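Local coordinates for protein pyridoxine 4-oxidase (Mesorhizobium loti, PDB 4HA6) that catalyses, as an FAD-dependent oxidase of the GMC oxidoreductase family, the oxidation of pyridoxine at its 4-position alcohol, at residues E315-R321 / P331-C337; I362-S367 / L389-D394. One frame throughout, in Å; residues are numbered along the deposited sequence.

Contact 1: E315-R321 / P331-C337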
loop_
_atom_site.group_PDB
_atom_site.type_symbol
_atom_site.label_atom_id
_atom_site.label_comp_id
_atom_site.label_asym_id
_atom_site.label_seq_id
_atom_site.Cartn_x
_atom_site.Cartn_y
_atom_site.Cartn_z
ATOM N N GLU A 315 -0.976 0.851 -16.585
ATOM C CA GLU A 315 -0.853 -0.526 -17.027
ATOM C C GLU A 315 0.546 -1.106 -16.909
ATOM O O GLU A 315 0.700 -2.329 -16.880
ATOM C CB GLU A 315 -1.338 -0.655 -18.479
ATOM C CG GLU A 315 -2.730 -0.093 -18.726
ATOM C CD GLU A 315 -3.344 -0.592 -20.020
ATOM O OE1 GLU A 315 -2.603 -1.146 -20.861
ATOM O OE2 GLU A 315 -4.575 -0.441 -20.184
ATOM N N SER A 316 1.562 -0.245 -16.842
ATOM C CA SER A 316 2.946 -0.729 -16.896
ATOM C C SER A 316 3.938 0.165 -16.135
ATOM O O SER A 316 4.281 1.259 -16.599
ATOM C CB SER A 316 3.385 -0.860 -18.362
ATOM O OG SER A 316 4.690 -1.404 -18.470
ATOM N N MET A 317 4.383 -0.302 -14.967
ATOM C CA MET A 317 5.504 0.317 -14.264
ATOM C C MET A 317 6.785 -0.263 -14.802
ATOM O O MET A 317 6.887 -1.486 -14.972
ATOM C CB MET A 317 5.471 -0.011 -12.773
ATOM C CG MET A 317 4.265 0.485 -12.039
ATOM S SD MET A 317 4.101 2.223 -12.355
ATOM C CE MET A 317 2.642 2.128 -13.400
ATOM N N ALA A 318 7.767 0.600 -15.052
ATOM C CA ALA A 318 9.105 0.143 -15.390
ATOM C C ALA A 318 10.041 0.562 -14.263
ATOM O O ALA A 318 10.361 1.746 -14.135
ATOM C CB ALA A 318 9.560 0.751 -16.707
ATOM N N TYR A 319 10.463 -0.401 -13.443
ATOM C CA TYR A 319 11.453 -0.145 -12.399
ATOM C C TYR A 319 12.856 -0.264 -12.983
ATOM O O TYR A 319 13.087 -1.069 -13.887
ATOM C CB TYR A 319 11.265 -1.140 -11.248
ATOM C CG TYR A 319 9.874 -1.049 -10.689
ATOM C CD1 TYR A 319 9.574 -0.102 -9.719
ATOM C CD2 TYR A 319 8.848 -1.860 -11.167
ATOM C CE1 TYR A 319 8.292 0.012 -9.205
ATOM C CE2 TYR A 319 7.547 -1.750 -10.663
ATOM C CZ TYR A 319 7.285 -0.796 -9.682
ATOM O OH TYR A 319 6.015 -0.630 -9.157
ATOM N N MET A 320 13.796 0.522 -12.460
ATOM C CA MET A 320 15.145 0.529 -13.015
ATOM C C MET A 320 16.137 1.180 -12.053
ATOM O O MET A 320 15.761 1.739 -11.013
ATOM C CB MET A 320 15.148 1.261 -14.367
ATOM C CG MET A 320 14.751 2.742 -14.273
ATOM S SD MET A 320 14.250 3.526 -15.841
ATOM C CE MET A 320 12.559 2.951 -15.987
ATOM N N ARG A 321 17.414 1.114 -12.401
ATOM C CA ARG A 321 18.407 1.821 -11.627
ATOM C C ARG A 321 18.311 3.288 -12.041
ATOM O O ARG A 321 17.805 3.607 -13.123
ATOM C CB ARG A 321 19.805 1.241 -11.877
ATOM C CG ARG A 321 19.935 -0.247 -11.506
ATOM C CD ARG A 321 19.816 -0.492 -9.996
ATOM N NE ARG A 321 20.994 0.001 -9.297
ATOM C CZ ARG A 321 21.175 -0.068 -7.981
ATOM N NH1 ARG A 321 20.247 -0.624 -7.204
ATOM N NH2 ARG A 321 22.285 0.424 -7.444
ATOM N N PRO A 331 15.544 -1.916 -7.624
ATOM C CA PRO A 331 15.115 -0.672 -8.282
ATOM C C PRO A 331 15.491 0.554 -7.464
ATOM O O PRO A 331 15.587 0.458 -6.235
ATOM C CB PRO A 331 13.587 -0.797 -8.327
ATOM C CG PRO A 331 13.303 -2.287 -8.283
ATOM C CD PRO A 331 14.442 -2.892 -7.471
ATOM N N GLU A 332 15.696 1.685 -8.139
ATOM C CA GLU A 332 15.878 2.967 -7.456
ATOM C C GLU A 332 14.816 3.976 -7.898
ATOM O O GLU A 332 14.415 4.849 -7.127
ATOM C CB GLU A 332 17.272 3.545 -7.728
ATOM C CG GLU A 332 18.405 2.636 -7.327
ATOM C CD GLU A 332 19.753 3.271 -7.587
ATOM O OE1 GLU A 332 20.035 3.622 -8.762
ATOM O OE2 GLU A 332 20.518 3.426 -6.610
ATOM N N ILE A 333 14.373 3.868 -9.148
ATOM C CA ILE A 333 13.308 4.735 -9.649
ATOM C C ILE A 333 12.300 3.900 -10.431
ATOM O O ILE A 333 12.511 2.701 -10.658
ATOM C CB ILE A 333 13.845 5.889 -10.553
ATOM C CG1 ILE A 333 14.603 5.317 -11.759
ATOM C CG2 ILE A 333 14.727 6.863 -9.779
ATOM C CD1 ILE A 333 15.293 6.371 -12.628
ATOM N N VAL A 334 11.212 4.541 -10.843
ATOM C CA VAL A 334 10.166 3.885 -11.621
ATOM C C VAL A 334 9.556 4.911 -12.570
ATOM O O VAL A 334 9.432 6.090 -12.224
ATOM C CB VAL A 334 9.059 3.295 -10.705
ATOM C CG1 VAL A 334 8.485 4.366 -9.799
ATOM C CG2 VAL A 334 7.946 2.630 -11.540
ATOM N N VAL A 335 9.234 4.479 -13.787
ATOM C CA VAL A 335 8.491 5.313 -14.723
ATOM C C VAL A 335 7.323 4.474 -15.196
ATOM O O VAL A 335 7.523 3.368 -15.691
ATOM C CB VAL A 335 9.334 5.740 -15.950
ATOM C CG1 VAL A 335 8.454 6.446 -16.973
ATOM C CG2 VAL A 335 10.485 6.641 -15.529
ATOM N N GLY A 336 6.108 4.979 -15.027
ATOM C CA GLY A 336 4.923 4.203 -15.353
ATOM C C GLY A 336 4.134 4.830 -16.486
ATOM O O GLY A 336 4.138 6.057 -16.657
ATOM N N CYS A 337 3.464 3.998 -17.272
ATOM C CA CYS A 337 2.685 4.512 -18.388
ATOM C C CYS A 337 1.225 4.714 -17.988
ATOM O O CYS A 337 0.487 3.742 -17.840
ATOM C CB CYS A 337 2.772 3.554 -19.576
ATOM S SG CYS A 337 1.818 4.117 -20.998
#

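Contact 2: I362-S367 / L389-D394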
loop_
_atom_site.group_PDB
_atom_site.type_symbol
_atom_site.label_atom_id
_atom_site.label_comp_id
_atom_site.label_asym_id
_atom_site.label_seq_id
_atom_site.Cartn_x
_atom_site.Cartn_y
_atom_site.Cartn_z
ATOM N N ILE A 362 10.318 7.599 -7.066
ATOM C CA ILE A 362 11.502 6.928 -6.530
ATOM C C ILE A 362 11.017 5.742 -5.707
ATOM O O ILE A 362 9.920 5.783 -5.126
ATOM C CB ILE A 362 12.376 7.870 -5.659
ATOM C CG1 ILE A 362 11.583 8.401 -4.450
ATOM C CG2 ILE A 362 12.918 9.013 -6.511
ATOM C CD1 ILE A 362 12.448 9.164 -3.471
ATOM N N THR A 363 11.811 4.678 -5.654
ATOM C CA THR A 363 11.273 3.426 -5.117
ATOM C C THR A 363 11.516 3.219 -3.639
ATOM O O THR A 363 10.783 2.455 -2.997
ATOM C CB THR A 363 11.835 2.209 -5.859
ATOM O OG1 THR A 363 13.257 2.338 -5.965
ATOM C CG2 THR A 363 11.224 2.102 -7.248
ATOM N N HIS A 364 12.549 3.865 -3.094
ATOM C CA HIS A 364 12.903 3.680 -1.681
ATOM C C HIS A 364 13.223 5.034 -1.025
ATOM O O HIS A 364 14.386 5.327 -0.734
ATOM C CB HIS A 364 14.103 2.730 -1.567
ATOM C CG HIS A 364 13.863 1.385 -2.179
ATOM N ND1 HIS A 364 14.103 1.120 -3.509
ATOM C CD2 HIS A 364 13.349 0.242 -1.655
ATOM C CE1 HIS A 364 13.787 -0.139 -3.771
ATOM N NE2 HIS A 364 13.313 -0.690 -2.665
ATOM N N PRO A 365 12.195 5.871 -0.793
ATOM C CA PRO A 365 12.459 7.193 -0.195
ATOM C C PRO A 365 13.118 7.068 1.175
ATOM O O PRO A 365 12.775 6.146 1.944
ATOM C CB PRO A 365 11.054 7.802 -0.033
ATOM C CG PRO A 365 10.095 6.613 -0.066
ATOM C CD PRO A 365 10.756 5.626 -1.009
ATOM N N THR A 366 14.059 7.964 1.462
ATOM C CA THR A 366 14.741 7.951 2.748
ATOM C C THR A 366 14.104 8.920 3.719
ATOM O O THR A 366 14.397 8.853 4.907
ATOM C CB THR A 366 16.269 8.232 2.639
ATOM O OG1 THR A 366 16.491 9.563 2.158
ATOM C CG2 THR A 366 16.912 7.250 1.697
ATOM N N SER A 367 13.239 9.818 3.231
ATOM C CA SER A 367 12.465 10.679 4.133
ATOM C C SER A 367 11.573 9.841 5.052
ATOM O O SER A 367 11.185 8.713 4.712
ATOM C CB SER A 367 11.602 11.682 3.352
ATOM O OG SER A 367 12.397 12.446 2.457
ATOM N N LEU A 389 9.747 14.485 0.180
ATOM C CA LEU A 389 10.918 15.137 -0.423
ATOM C C LEU A 389 11.782 15.940 0.553
ATOM O O LEU A 389 12.250 17.027 0.205
ATOM C CB LEU A 389 10.481 16.049 -1.576
ATOM C CG LEU A 389 10.350 15.433 -2.980
ATOM C CD1 LEU A 389 10.252 13.908 -2.949
ATOM C CD2 LEU A 389 9.179 16.048 -3.747
ATOM N N GLN A 390 12.013 15.419 1.755
ATOM C CA GLN A 390 12.756 16.211 2.736
ATOM C C GLN A 390 14.270 15.934 2.712
ATOM O O GLN A 390 15.067 16.700 3.256
ATOM C CB GLN A 390 12.167 16.028 4.137
ATOM C CG GLN A 390 12.124 17.323 4.978
ATOM C CD GLN A 390 11.221 18.406 4.377
ATOM O OE1 GLN A 390 10.012 18.417 4.602
ATOM N NE2 GLN A 390 11.811 19.320 3.610
ATOM N N THR A 391 14.668 14.841 2.077
ATOM C CA THR A 391 16.074 14.491 2.033
ATOM C C THR A 391 16.675 14.879 0.689
ATOM O O THR A 391 15.963 14.973 -0.324
ATOM C CB THR A 391 16.279 12.984 2.279
ATOM O OG1 THR A 391 15.619 12.223 1.244
ATOM C CG2 THR A 391 15.724 12.599 3.648
ATOM N N GLY A 392 17.983 15.104 0.663
ATOM C CA GLY A 392 18.642 15.427 -0.597
ATOM C C GLY A 392 18.660 14.253 -1.551
ATOM O O GLY A 392 18.580 14.425 -2.780
ATOM N N ARG A 393 18.752 13.052 -0.983
ATOM C CA ARG A 393 18.729 11.818 -1.759
ATOM C C ARG A 393 17.390 11.665 -2.492
ATOM O O ARG A 393 17.363 11.405 -3.712
ATOM C CB ARG A 393 18.997 10.621 -0.834
ATOM C CG ARG A 393 18.999 9.243 -1.511
ATOM C CD ARG A 393 20.088 9.142 -2.569
ATOM N NE ARG A 393 20.601 7.784 -2.733
ATOM C CZ ARG A 393 21.816 7.511 -3.199
ATOM N NH1 ARG A 393 22.629 8.507 -3.538
ATOM N NH2 ARG A 393 22.222 6.253 -3.328
ATOM N N ASP A 394 16.286 11.854 -1.765
ATOM C CA ASP A 394 14.944 11.752 -2.365
ATOM C C ASP A 394 14.771 12.761 -3.504
ATOM O O ASP A 394 14.164 12.459 -4.527
ATOM C CB ASP A 394 13.848 11.997 -1.315
ATOM C CG ASP A 394 13.660 10.823 -0.369
ATOM O OD1 ASP A 394 14.405 9.824 -0.494
ATOM O OD2 ASP A 394 12.776 10.904 0.518
HETATM O O HOH W 1 15.539 7.620 -2.142
#

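Contact 1: E315-R321 / P331-C337
The Y319 ring and V334 occupy the same face of a two-stranded antiparallel pairing, a non-hydrogen-bonded pair whose side chains lie alongside one another. Y319 CG, anti to the carbonyl carbon (chi1 -58°), sets the ring alongside V334, and its CB rests on P331 CB at 3.7 Å. Beyond it CD1 meets V334 CB, CE1 packs on V334 CG2 at 3.5 Å, and CZ is still grazed by that methyl. CG2 thus sits over one ring face, displaced toward the rim, as a CH-pi contact 3.9 Å from the ring centroid. H172 meets the same ring edge-to-face. M317 continues this face: its CB touches V334 CG2, and the bent chain lays SD and CE over the CA of G336, where no side chain intervenes. Strands 314-320 and 333-338 belong to an antiparallel sheet of six strands, and this face looks toward the substrate pocket; the M317 side chain is about 5 Å from the bound pyridoxamine. On the other face M320 CG packs against I333 CG1 at 3.6 Å, and A401 and A404 of helix 392-409 cover I333. Regular pairing, with A318 N bonded to V335 O, ends in a classic beta bulge: E332 and I333 both oppose M320, whose carbonyl oxygen accepts E332 N (2.9 Å) and I333 N (3.2 Å) from opposite faces of its plane, both nearly straight at 176°. At the bulge the R321 guanidinium and E332 carboxylate stack, their planes 5° apart. E332 OE2 lies 3.6 Å from R321 NH2, well out of the guanidinium plane, so the salt bridge works through charge alone, while R321 NH1 donates to Q330 O and E332 OE1 accepts from A322 N.

Contact 2: I362-S367 / L389-D394
D394 turns its CG anti to the carbonyl carbon (chi1 -75°), and an almost flat chi2 of 2° turns both carboxylate oxygens toward the amides of T366 and S367. S367 sets its OG beside its own N, which lets the amide and the hydroxyl of one residue converge on one carboxylate oxygen. T366 N donates to D394 OD1 at 2.7 Å, nearly straight (169°) and on the syn lone pair. The second oxygen, OD2, takes S367 N at 3.0 Å and S367 OG at 2.5 Å; both come from the same face of the carboxylate, the hydroxyl from above its plane. A water bridges OD1 to the carbonyl oxygen of H364, so several donors grip this buried group and would probably favour its charged form. The apolar side is supplied by I362, whose CD1 packs on D394 OD1 at 3.6 Å, and by P365 CB near OD2. While donating to D394, S367 OG also accepts from Q390 N at 3.1 Å and, more weakly, from T391 N, tying the loop to the residues that lead into helix 392-409. T391 is the N-cap of that helix, its OG1 accepting from D394 N, although the placement of OG1 is less certain. D394 therefore stands three residues after the N-cap, in the first turn of a helix, where an acidic side chain is commonly found.

How the contacts relate
Strand 314-320 comes first along the chain; a link without helix or strand then returns as strand 333-338, and contact 1 closes this hairpin-like excursion. The chain continues through strand 355-362, which pairs with 333-338, and leaves it in the loop carrying 362-367. Contact 2 closes the longer excursion through strands 370-372 and 383-385 by joining that loop to the start of helix 392-409. The two closures follow in series, neither nesting nor crossing, with centres 16 Å apart. They nevertheless touch: T363 N lies 3.0 Å from E332 O, a probable hydrogen bond. Helix 392-409 begins in contact 2 and runs on to back the sheet of contact 1, reaching M320 and V335.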